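Local coordinates for AbiEi antitoxin C-terminal domain-containing protein (PDB 1ZEL), which is of unknown function but, with its winged-helix fold and resemblance to AbiEi antitoxins, probably binds DNA, at residues L113-R118 with V165-D170. Sequence-based numbering, arbitrary orientation.
Sequences LGYLDR and VRRRLD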
# COMPACT_ATOMS: atom_id res chain seq x y z
N LEU A 113 0.64 -4.52 9.00
CA LEU A 113 -0.30 -5.07 9.98
C LEU A 113 0.27 -6.34 10.60
O LEU A 113 -0.18 -6.79 11.67
CB LEU A 113 -1.66 -5.38 9.33
CG LEU A 113 -2.60 -4.22 8.99
CD1 LEU A 113 -3.85 -4.71 8.21
CD2 LEU A 113 -2.99 -3.44 10.26
N GLY A 114 1.28 -6.91 9.94
CA GLY A 114 2.05 -8.02 10.53
C GLY A 114 1.69 -9.41 10.06
O GLY A 114 2.10 -10.40 10.69
N TYR A 115 1.00 -9.51 8.92
CA TYR A 115 0.51 -10.81 8.45
C TYR A 115 1.42 -11.48 7.42
O TYR A 115 1.05 -12.51 6.86
CB TYR A 115 -0.93 -10.69 7.92
CG TYR A 115 -1.86 -9.96 8.87
CD1 TYR A 115 -2.68 -8.92 8.44
CD2 TYR A 115 -1.88 -10.29 10.21
CE1 TYR A 115 -3.50 -8.25 9.33
CE2 TYR A 115 -2.71 -9.61 11.11
CZ TYR A 115 -3.51 -8.60 10.66
OH TYR A 115 -4.31 -7.92 11.53
N LEU A 116 2.61 -10.93 7.17
CA LEU A 116 3.48 -11.50 6.15
C LEU A 116 4.85 -11.83 6.70
O LEU A 116 5.46 -11.03 7.42
CB LEU A 116 3.62 -10.57 4.93
CG LEU A 116 2.41 -10.22 4.06
CD1 LEU A 116 2.80 -9.29 2.94
CD2 LEU A 116 1.76 -11.46 3.47
N ASP A 117 5.35 -13.00 6.32
CA ASP A 117 6.70 -13.44 6.66
C ASP A 117 7.79 -12.54 6.10
O ASP A 117 8.79 -12.28 6.76
CB ASP A 117 6.88 -14.87 6.15
CG ASP A 117 5.98 -15.87 6.88
OD1 ASP A 117 5.84 -15.71 8.12
OD2 ASP A 117 5.43 -16.79 6.22
N ARG A 118 7.59 -12.06 4.87
CA ARG A 118 8.64 -11.37 4.13
C ARG A 118 8.15 -10.02 3.67
O ARG A 118 7.00 -9.90 3.25
CB ARG A 118 9.05 -12.17 2.88
CG ARG A 118 9.52 -13.62 3.10
CD ARG A 118 10.50 -13.75 4.25
NE ARG A 118 11.77 -13.07 4.00
CZ ARG A 118 12.48 -12.46 4.95
NH1 ARG A 118 12.03 -12.44 6.19
NH2 ARG A 118 13.64 -11.88 4.65
N VAL A 165 -3.49 0.16 19.00
CA VAL A 165 -2.99 0.21 20.38
C VAL A 165 -2.76 -1.20 20.95
O VAL A 165 -1.69 -1.49 21.52
CB VAL A 165 -3.97 1.03 21.29
CG1 VAL A 165 -3.58 0.91 22.74
CG2 VAL A 165 -3.96 2.48 20.88
N ARG A 166 -3.76 -2.07 20.79
CA ARG A 166 -3.68 -3.46 21.24
C ARG A 166 -2.55 -4.19 20.54
O ARG A 166 -1.90 -5.04 21.13
CB ARG A 166 -5.01 -4.19 21.03
CG ARG A 166 -4.99 -5.71 21.28
CD ARG A 166 -4.63 -6.01 22.75
NE ARG A 166 -4.47 -7.45 23.03
CZ ARG A 166 -3.39 -8.17 22.73
NH1 ARG A 166 -2.34 -7.61 22.11
NH2 ARG A 166 -3.35 -9.46 23.04
N ARG A 167 -2.30 -3.84 19.28
CA ARG A 167 -1.27 -4.50 18.47
C ARG A 167 0.13 -3.91 18.62
O ARG A 167 1.07 -4.37 17.95
CB ARG A 167 -1.66 -4.50 16.98
CG ARG A 167 -3.00 -5.18 16.66
CD ARG A 167 -2.87 -6.68 16.76
NE ARG A 167 -2.18 -7.21 15.58
CZ ARG A 167 -1.75 -8.47 15.48
NH1 ARG A 167 -1.97 -9.33 16.49
NH2 ARG A 167 -1.13 -8.87 14.38
N ARG A 168 0.25 -2.88 19.47
CA ARG A 168 1.50 -2.14 19.70
C ARG A 168 1.97 -1.45 18.43
O ARG A 168 3.18 -1.30 18.22
CB ARG A 168 2.64 -3.02 20.28
CG ARG A 168 2.24 -4.11 21.28
CD ARG A 168 1.46 -3.58 22.47
NE ARG A 168 0.81 -4.68 23.19
CZ ARG A 168 -0.23 -4.53 24.02
NH1 ARG A 168 -0.74 -3.32 24.24
NH2 ARG A 168 -0.76 -5.59 24.62
N LEU A 169 1.03 -1.01 17.60
CA LEU A 169 1.36 -0.25 16.40
C LEU A 169 1.14 1.24 16.64
O LEU A 169 0.22 1.65 17.36
CB LEU A 169 0.58 -0.76 15.17
CG LEU A 169 0.84 -2.25 14.82
CD1 LEU A 169 -0.06 -2.73 13.69
CD2 LEU A 169 2.30 -2.47 14.45
N ASP A 170 2.00 2.05 16.06
CA ASP A 170 1.96 3.46 16.30
C ASP A 170 0.71 3.99 15.63
O ASP A 170 0.42 3.64 14.47
CB ASP A 170 3.18 4.14 15.70
CG ASP A 170 3.19 5.62 15.99
OD1 ASP A 170 3.75 6.00 17.03
OD2 ASP A 170 2.60 6.40 15.23
O HOH W 1 -2.55 -5.90 13.07
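R167, just past helix 161-166, reaches L113, at the end of helix 106-113, and Y115 beyond it. Its CB points toward segment 113-118 and lies 4.1 Å from CD1 of L169 in its own segment. CG is set beside the backbone N, and bends at chi2 (-74°) and chi3 (-77°) then fold the chain, turning the guanidinium toward the carbonyl of L113. CD carries NE to a water, which accepts its N-H at 2.9 Å. That water gives one hydrogen to L113 O, also at 2.9 Å, and the other to Y115 OH at 3.1 Å, linking all three residues. Each segment holds the C-terminal end of a helix closed by a Schellman motif, with G114 or R168 as the residue of positive phi, and R167 is directed from one end at the L113 carbonyl of the other. At the tip, NH2 comes within 3.5 Å of L113 O, which lies in the guanidinium plane at its edge, and within 3.7 Å of Y115 CE2. Ring and guanidinium planes differ by 28°, and NH2 approaches the ring obliquely. L113 O itself sits above one face of the tyrosine, displaced toward the rim. NH2 also has a long, weak ion pair with D209, and Y115 OH is hydrogen-bonded to D213. R167, D209 and D213 form the sodium site, with the ion about 3 Å from the arginine side chain; the two acids probably offset the positive charges gathered here. Beside the water, L169 supplies the apolar contact, its CD1 4.4 Å from L113 CA, while W174 touches both leucine side chains.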